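Phosphotriesterase, putative (Deinococcus radiodurans, PDB 4J35) probably hydrolyses lactones with two divalent metal ions and is here a form engineered from that weakly promiscuous lactonase toward organophosphate hydrolysis. Local coordinates at residues A[22-27]-A[64-69]; A[161-166]-A[193-198]; A[242-247]-A[298-303]. The protein carries 7 engineered substitutions. One frame throughout, in Å; residues are numbered along the deposited sequence.

Contact 1 of 3, residues A[22-27]-A[64-69]. With CO (cobalt (II) ion), chain C.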
loop_
_atom_site.group_PDB
_atom_site.type_symbol
_atom_site.label_atom_id
_atom_site.label_comp_id
_atom_site.label_asym_id
_atom_site.label_seq_id
_atom_site.Cartn_x
_atom_site.Cartn_y
_atom_site.Cartn_z
ATOM N N GLU A 22 0.377 -0.464 4.364
ATOM C CA GLU A 22 -0.087 -1.262 5.518
ATOM C C GLU A 22 -1.608 -1.248 5.529
ATOM O O GLU A 22 -2.232 -0.474 4.820
ATOM C CB GLU A 22 0.450 -0.630 6.813
ATOM C CG GLU A 22 1.956 -0.352 6.922
ATOM C CD GLU A 22 2.813 -1.608 6.977
ATOM O OE1 GLU A 22 2.269 -2.662 7.449
ATOM O OE2 GLU A 22 4.015 -1.524 6.572
ATOM N N HIS A 23 -2.221 -2.071 6.387
ATOM C CA HIS A 23 -3.669 -2.177 6.484
ATOM C C HIS A 23 -4.050 -2.112 7.983
ATOM O O HIS A 23 -3.875 -3.084 8.689
ATOM C CB HIS A 23 -4.141 -3.491 5.799
ATOM C CG HIS A 23 -3.872 -3.506 4.310
ATOM N ND1 HIS A 23 -4.619 -2.742 3.441
ATOM C CD2 HIS A 23 -2.925 -4.119 3.549
ATOM C CE1 HIS A 23 -4.169 -2.905 2.209
ATOM N NE2 HIS A 23 -3.111 -3.694 2.241
ATOM N N VAL A 24 -4.552 -0.961 8.456
ATOM C CA VAL A 24 -4.989 -0.854 9.873
ATOM C C VAL A 24 -6.113 -1.882 10.135
ATOM O O VAL A 24 -6.028 -2.677 11.075
ATOM C CB VAL A 24 -5.438 0.588 10.240
ATOM C CG1 VAL A 24 -5.916 0.663 11.705
ATOM C CG2 VAL A 24 -4.290 1.598 10.008
ATOM N N ILE A 25 -7.159 -1.864 9.325
ATOM C CA ILE A 25 -8.104 -2.978 9.271
ATOM C C ILE A 25 -8.237 -3.500 7.841
ATOM O O ILE A 25 -7.926 -2.808 6.877
ATOM C CB ILE A 25 -9.492 -2.603 9.811
ATOM C CG1 ILE A 25 -10.154 -1.570 8.901
ATOM C CG2 ILE A 25 -9.388 -2.104 11.232
ATOM C CD1 ILE A 25 -11.501 -1.056 9.450
ATOM N N PHE A 26 -8.624 -4.758 7.709
ATOM C CA PHE A 26 -8.736 -5.352 6.403
ATOM C C PHE A 26 -9.701 -6.517 6.400
ATOM O O PHE A 26 -9.644 -7.375 7.301
ATOM C CB PHE A 26 -7.365 -5.859 5.962
ATOM C CG PHE A 26 -7.319 -6.269 4.511
ATOM C CD1 PHE A 26 -7.638 -7.558 4.137
ATOM C CD2 PHE A 26 -6.920 -5.374 3.533
ATOM C CE1 PHE A 26 -7.591 -7.936 2.798
ATOM C CE2 PHE A 26 -6.876 -5.747 2.197
ATOM C CZ PHE A 26 -7.211 -7.024 1.832
ATOM N N GLY A 27 -10.559 -6.555 5.379
ATOM C CA GLY A 27 -11.447 -7.688 5.129
ATOM C C GLY A 27 -11.413 -8.084 3.675
ATOM O O GLY A 27 -11.535 -7.226 2.820
ATOM N N VAL A 64 1.782 6.330 8.421
ATOM C CA VAL A 64 1.500 5.089 7.721
ATOM C C VAL A 64 0.559 5.408 6.543
ATOM O O VAL A 64 -0.353 6.210 6.683
ATOM C CB VAL A 64 0.797 4.062 8.635
ATOM C CG1 VAL A 64 0.224 2.908 7.837
ATOM C CG2 VAL A 64 1.748 3.539 9.676
ATOM N N VAL A 65 0.806 4.780 5.401
ATOM C CA VAL A 65 -0.100 4.848 4.261
ATOM C C VAL A 65 -0.972 3.604 4.297
ATOM O O VAL A 65 -0.504 2.486 4.120
ATOM C CB VAL A 65 0.662 4.936 2.934
ATOM C CG1 VAL A 65 -0.264 4.918 1.748
ATOM C CG2 VAL A 65 1.501 6.221 2.928
ATOM N N ASP A 66 -2.236 3.806 4.588
ATOM C CA ASP A 66 -3.167 2.695 4.569
ATOM C C ASP A 66 -3.628 2.439 3.149
ATOM O O ASP A 66 -4.278 3.311 2.538
ATOM C CB ASP A 66 -4.351 2.999 5.455
ATOM C CG ASP A 66 -5.288 1.817 5.570
ATOM O OD1 ASP A 66 -6.024 1.504 4.622
ATOM O OD2 ASP A 66 -5.303 1.172 6.623
ATOM N N ALA A 67 -3.355 1.238 2.639
ATOM C CA ALA A 67 -3.557 0.931 1.207
ATOM C C ALA A 67 -4.861 0.185 0.942
ATOM O O ALA A 67 -5.085 -0.353 -0.130
ATOM C CB ALA A 67 -2.394 0.114 0.717
ATOM N N THR A 68 -5.736 0.136 1.930
ATOM C CA THR A 68 -6.940 -0.684 1.828
ATOM C C THR A 68 -7.921 -0.186 0.769
ATOM O O THR A 68 -8.419 0.940 0.842
ATOM C CB THR A 68 -7.680 -0.706 3.143
ATOM O OG1 THR A 68 -6.758 -1.062 4.183
ATOM C CG2 THR A 68 -8.840 -1.687 3.102
ATOM N N PRO A 69 -8.221 -1.039 -0.207
ATOM C CA PRO A 69 -9.155 -0.628 -1.258
ATOM C C PRO A 69 -10.592 -0.446 -0.753
ATOM O O PRO A 69 -10.943 -0.940 0.340
ATOM C CB PRO A 69 -9.095 -1.793 -2.257
ATOM C CG PRO A 69 -7.843 -2.519 -1.939
ATOM C CD PRO A 69 -7.632 -2.359 -0.476
HETATM CO CO CO C . -2.001 -4.406 0.786
HETATM O O HOH W 1 -7.734 0.033 7.128
#
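With CG of H23 anti to its carbonyl carbon (chi1 -65°) and CG of D66 anti to its backbone N (chi1 -175°), both groups start out on the side of T68, and a relay of side chains forms. H23 ND1 donates to T68 OG1 at 2.8 Å, practically straight and in the ring plane. The hydroxyl donates in turn to D66 OD1, 2.7 Å from T68 OG1, on its syn side. T68 N approaches that oxygen from the same face of the carboxylate, closing an Asx turn. The other oxygen serves the corner at V24 and I25: D66 OD2 accepts from V24 N at 2.9 Å, and a water bridges it to I25 N. Behind these groups E22 and D66 pair as parallel neighbours, joining strands 17-26 and 61-66 of one beta-alpha-beta unit in the TIM barrel. H23 NE2 binds a cobalt ion at 2.0 Å, a site completed by H21, D264 and the carboxylated lysine at position 143. T68 is thus second shell to the metal and D66 stands behind it: held at both nitrogens, the ring has its rotation fixed, and the carboxylate, acting through the T68 hydroxyl, would probably make the imidazole a somewhat stronger donor to the metal.

Contact 2 of 3, residues A[161-166]-A[193-198]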
loop_
_atom_site.group_PDB
_atom_site.type_symbol
_atom_site.label_atom_id
_atom_site.label_comp_id
_atom_site.label_asym_id
_atom_site.label_seq_id
_atom_site.Cartn_x
_atom_site.Cartn_y
_atom_site.Cartn_z
ATOM N N ALA A 161 -8.438 5.741 -15.373
ATOM C CA ALA A 161 -9.093 6.721 -14.499
ATOM C C ALA A 161 -8.095 7.327 -13.495
ATOM O O ALA A 161 -8.110 8.533 -13.253
ATOM C CB ALA A 161 -10.246 6.097 -13.768
ATOM N N ALA A 162 -7.248 6.491 -12.890
ATOM C CA ALA A 162 -6.232 6.991 -11.969
ATOM C C ALA A 162 -5.229 7.954 -12.639
ATOM O O ALA A 162 -4.854 8.971 -12.054
ATOM C CB ALA A 162 -5.487 5.830 -11.340
ATOM N N ALA A 163 -4.772 7.628 -13.845
ATOM C CA ALA A 163 -3.780 8.485 -14.509
ATOM C C ALA A 163 -4.359 9.888 -14.706
ATOM O O ALA A 163 -3.688 10.904 -14.529
ATOM C CB ALA A 163 -3.314 7.862 -15.828
ATOM N N ARG A 164 -5.632 9.942 -15.048
ATOM C CA ARG A 164 -6.315 11.206 -15.226
ATOM C C ARG A 164 -6.414 12.001 -13.933
ATOM O O ARG A 164 -6.131 13.194 -13.895
ATOM C CB ARG A 164 -7.698 10.921 -15.787
ATOM C CG ARG A 164 -8.532 12.120 -15.997
ATOM C CD ARG A 164 -9.785 11.686 -16.721
ATOM N NE ARG A 164 -10.607 12.808 -17.146
ATOM C CZ ARG A 164 -11.906 12.700 -17.426
ATOM N NH1 ARG A 164 -12.537 11.512 -17.308
ATOM N NH2 ARG A 164 -12.574 13.785 -17.816
ATOM N N VAL A 165 -6.814 11.349 -12.852
ATOM C CA VAL A 165 -6.846 12.047 -11.581
ATOM C C VAL A 165 -5.443 12.500 -11.187
ATOM O O VAL A 165 -5.280 13.579 -10.618
ATOM C CB VAL A 165 -7.453 11.150 -10.421
ATOM C CG1 VAL A 165 -7.459 11.955 -9.146
ATOM C CG2 VAL A 165 -8.844 10.720 -10.785
ATOM N N GLN A 166 -4.433 11.687 -11.497
ATOM C CA GLN A 166 -3.040 12.012 -11.148
ATOM C C GLN A 166 -2.601 13.292 -11.910
ATOM O O GLN A 166 -1.931 14.175 -11.356
ATOM C CB GLN A 166 -2.118 10.832 -11.501
ATOM C CG GLN A 166 -0.815 10.725 -10.681
ATOM C CD GLN A 166 0.079 11.901 -10.838
ATOM O OE1 GLN A 166 0.396 12.319 -11.969
ATOM N NE2 GLN A 166 0.459 12.506 -9.709
ATOM N N LEU A 193 0.444 6.976 -20.041
ATOM C CA LEU A 193 -0.792 7.751 -19.859
ATOM C C LEU A 193 -0.489 9.126 -19.270
ATOM O O LEU A 193 -1.405 9.903 -18.970
ATOM C CB LEU A 193 -1.797 6.992 -18.946
ATOM C CG LEU A 193 -2.397 5.682 -19.475
ATOM C CD1 LEU A 193 -3.152 4.931 -18.369
ATOM C CD2 LEU A 193 -3.343 5.948 -20.674
ATOM N N GLY A 194 0.801 9.441 -19.134
ATOM C CA GLY A 194 1.243 10.752 -18.683
ATOM C C GLY A 194 1.244 10.959 -17.172
ATOM O O GLY A 194 1.335 12.089 -16.684
ATOM N N ALA A 195 1.093 9.882 -16.413
ATOM C CA ALA A 195 1.175 10.017 -14.965
ATOM C C ALA A 195 2.613 10.317 -14.553
ATOM O O ALA A 195 3.563 9.858 -15.210
ATOM C CB ALA A 195 0.636 8.736 -14.255
ATOM N N ASP A 196 2.772 11.046 -13.442
ATOM C CA ASP A 196 4.083 11.532 -12.996
ATOM C C ASP A 196 4.863 10.405 -12.343
ATOM O O ASP A 196 4.436 9.894 -11.310
ATOM C CB ASP A 196 3.864 12.670 -12.001
ATOM C CG ASP A 196 5.148 13.341 -11.549
ATOM O OD1 ASP A 196 6.270 12.850 -11.843
ATOM O OD2 ASP A 196 5.014 14.370 -10.850
ATOM N N PRO A 197 5.977 9.974 -12.947
ATOM C CA PRO A 197 6.631 8.814 -12.320
ATOM C C PRO A 197 7.169 9.086 -10.913
ATOM O O PRO A 197 7.378 8.144 -10.152
ATOM C CB PRO A 197 7.774 8.482 -13.271
ATOM C CG PRO A 197 8.005 9.773 -14.076
ATOM C CD PRO A 197 6.684 10.444 -14.160
ATOM N N ALA A 198 7.353 10.347 -10.557
ATOM C CA ALA A 198 7.873 10.686 -9.227
ATOM C C ALA A 198 6.774 10.587 -8.165
ATOM O O ALA A 198 7.025 10.827 -6.973
ATOM C CB ALA A 198 8.481 12.087 -9.236
HETATM O O HOH W 2 2.292 15.189 -9.787
#
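The side-chain amide of Q166 meets the backbone of D196, and this one direct hydrogen bond, beside a small apolar patch, shows how a helix can be joined to a loop through few atoms. D196 N donates to Q166 OE1 at 3.1 Å; the N-H points almost straight at the oxygen, yet the donor stands well above the carbonyl plane, about 60° out of it. The same oxygen lies 3.5 Å from D196 CB, so the amide rests against the base of the aspartate side chain. One helical turn earlier, A163 CB packs on L193 CB at 3.6 Å and also approaches A195 CB, with L193 CD1 closing over the methyl from 3.9 Å.

Several features in the next shell position these groups. The Q166 chain bends at chi2 (-61°), which places CD close to the loop, and NE2 finds its strongest partner in V171 O, with a longer link through a water to D196 OD2; the amide is therefore gripped at both ends and unlikely to flip. D196 OD1 accepts from A198 N at 3.0 Å, an Asx turn that shapes the loop just beyond the bond to Q166. On the other side of that bond, G194, with positive phi, is the C-prime residue of a Schellman motif that ends helix 183-192 and brings L193 and A195 round toward A163. A198 O is held further out by R320 of helix 307-322.

The arrangement joins neighbouring alpha-beta units of a TIM barrel: helix 153-169 packs against the connection that leads from helix 183-192 into strand 200-202.

Contact 3 of 3, residues A[242-247]-A[298-303]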
loop_
_atom_site.group_PDB
_atom_site.type_symbol
_atom_site.label_atom_id
_atom_site.label_comp_id
_atom_site.label_asym_id
_atom_site.label_seq_id
_atom_site.Cartn_x
_atom_site.Cartn_y
_atom_site.Cartn_z
ATOM N N GLU A 242 15.994 -13.420 0.966
ATOM C CA GLU A 242 16.012 -13.239 -0.483
ATOM C C GLU A 242 15.641 -11.801 -0.832
ATOM O O GLU A 242 16.262 -11.179 -1.709
ATOM C CB GLU A 242 15.063 -14.218 -1.175
ATOM C CG GLU A 242 15.409 -15.680 -0.928
ATOM C CD GLU A 242 14.292 -16.637 -1.322
ATOM O OE1 GLU A 242 13.109 -16.257 -1.214
ATOM O OE2 GLU A 242 14.596 -17.779 -1.733
ATOM N N ARG A 243 14.625 -11.272 -0.155
ATOM C CA ARG A 243 14.276 -9.869 -0.312
ATOM C C ARG A 243 15.511 -9.007 -0.157
ATOM O O ARG A 243 15.805 -8.190 -1.008
ATOM C CB ARG A 243 13.245 -9.427 0.724
ATOM C CG ARG A 243 11.853 -9.965 0.477
ATOM C CD ARG A 243 10.831 -9.325 1.413
ATOM N NE ARG A 243 9.476 -9.757 1.069
ATOM C CZ ARG A 243 8.909 -10.896 1.460
ATOM N NH1 ARG A 243 9.550 -11.746 2.260
ATOM N NH2 ARG A 243 7.683 -11.185 1.051
ATOM N N LEU A 244 16.232 -9.175 0.940
ATOM C CA LEU A 244 17.317 -8.238 1.254
ATOM C C LEU A 244 18.507 -8.421 0.320
ATOM O O LEU A 244 19.269 -7.493 0.089
ATOM C CB LEU A 244 17.773 -8.361 2.710
ATOM C CG LEU A 244 16.715 -8.061 3.767
ATOM C CD1 LEU A 244 17.340 -8.110 5.140
ATOM C CD2 LEU A 244 16.030 -6.725 3.536
ATOM N N SER A 245 18.660 -9.628 -0.202
ATOM C CA SER A 245 19.689 -9.890 -1.184
ATOM C C SER A 245 19.436 -9.029 -2.439
ATOM O O SER A 245 20.363 -8.401 -2.954
ATOM C CB SER A 245 19.703 -11.379 -1.536
ATOM O OG SER A 245 20.741 -11.675 -2.455
ATOM N N VAL A 246 18.188 -8.972 -2.913
ATOM C CA VAL A 246 17.867 -8.170 -4.111
ATOM C C VAL A 246 18.011 -6.709 -3.757
ATOM O O VAL A 246 18.597 -5.925 -4.501
ATOM C CB VAL A 246 16.436 -8.417 -4.631
ATOM C CG1 VAL A 246 16.134 -7.538 -5.860
ATOM C CG2 VAL A 246 16.248 -9.865 -4.988
ATOM N N LEU A 247 17.518 -6.340 -2.585
ATOM C CA LEU A 247 17.594 -4.949 -2.160
ATOM C C LEU A 247 19.031 -4.420 -2.087
ATOM O O LEU A 247 19.306 -3.282 -2.491
ATOM C CB LEU A 247 16.950 -4.788 -0.796
ATOM C CG LEU A 247 16.599 -3.368 -0.379
ATOM C CD1 LEU A 247 15.381 -2.837 -1.180
ATOM C CD2 LEU A 247 16.296 -3.383 1.115
ATOM N N PRO A 298 18.367 -2.607 10.984
ATOM C CA PRO A 298 19.663 -2.848 11.610
ATOM C C PRO A 298 20.410 -3.871 10.794
ATOM O O PRO A 298 21.637 -3.892 10.745
ATOM C CB PRO A 298 19.284 -3.455 13.003
ATOM C CG PRO A 298 17.927 -2.949 13.274
ATOM C CD PRO A 298 17.232 -2.868 11.885
ATOM N N ASP A 299 19.664 -4.754 10.148
ATOM C CA ASP A 299 20.337 -5.775 9.375
ATOM C C ASP A 299 20.952 -5.106 8.096
ATOM O O ASP A 299 22.041 -5.450 7.699
ATOM C CB ASP A 299 19.394 -6.898 9.003
ATOM C CG ASP A 299 20.115 -8.044 8.357
ATOM O OD1 ASP A 299 20.930 -8.682 9.043
ATOM O OD2 ASP A 299 19.886 -8.295 7.161
ATOM N N LEU A 300 20.275 -4.127 7.523
ATOM C CA LEU A 300 20.851 -3.422 6.355
ATOM C C LEU A 300 22.121 -2.652 6.767
ATOM O O LEU A 300 23.135 -2.711 6.079
ATOM C CB LEU A 300 19.832 -2.472 5.742
ATOM C CG LEU A 300 18.633 -3.151 5.082
ATOM C CD1 LEU A 300 17.611 -2.106 4.683
ATOM C CD2 LEU A 300 19.082 -3.971 3.867
ATOM N N ARG A 301 22.059 -1.941 7.894
ATOM C CA ARG A 301 23.231 -1.252 8.428
ATOM C C ARG A 301 24.388 -2.231 8.658
ATOM O O ARG A 301 25.540 -1.957 8.270
ATOM C CB ARG A 301 22.878 -0.503 9.715
ATOM C CG ARG A 301 21.947 0.670 9.463
ATOM C CD ARG A 301 22.700 1.795 8.723
ATOM N NE ARG A 301 23.753 2.371 9.567
ATOM C CZ ARG A 301 25.068 2.303 9.370
ATOM N NH1 ARG A 301 25.597 1.677 8.328
ATOM N NH2 ARG A 301 25.869 2.870 10.264
ATOM N N ARG A 302 24.089 -3.359 9.302
ATOM C CA ARG A 302 25.085 -4.412 9.445
ATOM C C ARG A 302 25.711 -4.784 8.100
ATOM O O ARG A 302 26.896 -5.099 8.031
ATOM C CB ARG A 302 24.506 -5.667 10.029
ATOM C CG ARG A 302 25.574 -6.679 10.405
ATOM C CD ARG A 302 24.979 -8.033 10.894
ATOM N NE ARG A 302 24.011 -8.578 9.929
ATOM C CZ ARG A 302 24.322 -9.021 8.704
ATOM N NH1 ARG A 302 25.581 -9.008 8.279
ATOM N NH2 ARG A 302 23.374 -9.482 7.892
ATOM N N ARG A 303 24.896 -4.795 7.054
ATOM C CA ARG A 303 25.340 -5.237 5.733
ATOM C C ARG A 303 26.181 -4.212 4.994
ATOM O O ARG A 303 26.727 -4.535 3.945
ATOM C CB ARG A 303 24.138 -5.566 4.855
ATOM C CG ARG A 303 23.494 -6.898 5.145
ATOM C CD ARG A 303 22.208 -7.048 4.367
ATOM N NE ARG A 303 21.474 -8.251 4.757
ATOM C CZ ARG A 303 21.395 -9.371 4.043
ATOM N NH1 ARG A 303 21.985 -9.478 2.859
ATOM N NH2 ARG A 303 20.695 -10.392 4.513
#
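Helix segments 242-247 and 298-303 cross at -48°, their axes 11.7 Å apart at closest approach, with the nearest alpha carbons, CA of L244 and CA of L300, separated by 7.9 Å. At such a spacing leucine ends must span the gap. CD2 of L244 meets CD2 of L300 at 4.1 Å, and CD2 of L247 reaches the same methyl from a side chain running roughly at a right angle to that of L300. In the TIM barrel this joins helix 240-251, whose L247 also packs on F226, L259 and L261 of the barrel strands, to helix 291-303, which follows the strand 266-269; L300 continues the apolar layer to M313 of helix 307-322. Toward the surface the contact turns polar. The R303 chain is extended from CG to NE (chi2 172°), and its guanidinium lies flat under L244 CB, which sits 3.9 Å above its plane and over its centre. D299 secures that group: R303 NE donates to D299 OD2 at 2.9 Å, almost straight, while R302 NH2 donates to D299 OD1 at 2.8 Å. An alanine at D299 would probably leave both arginines without their anionic mate and the guanidinium of R303 free to swing away from L244. D299 OD2 also touches L244 CD1, 3.3 Å away.

In the fold
The three contacts sample one TIM barrel at increasing distance from its chemistry. The centre of contact 1 lies about 7 Å from the centre of the chain, and this contact carries a metal ligand; the side chain of H23 is also about 5 Å from the second cobalt ion. Contacts 2 and 3, with centres about 17 Å and 21 Å from the chain centre, belong to the helical surround and lie away from the metal site. All three follow one another in series along the chain, and none touches another: centre to centre, contact 1 is about 22 Å from contact 2 and 25 Å from contact 3, while contacts 2 and 3 are about 32 Å apart.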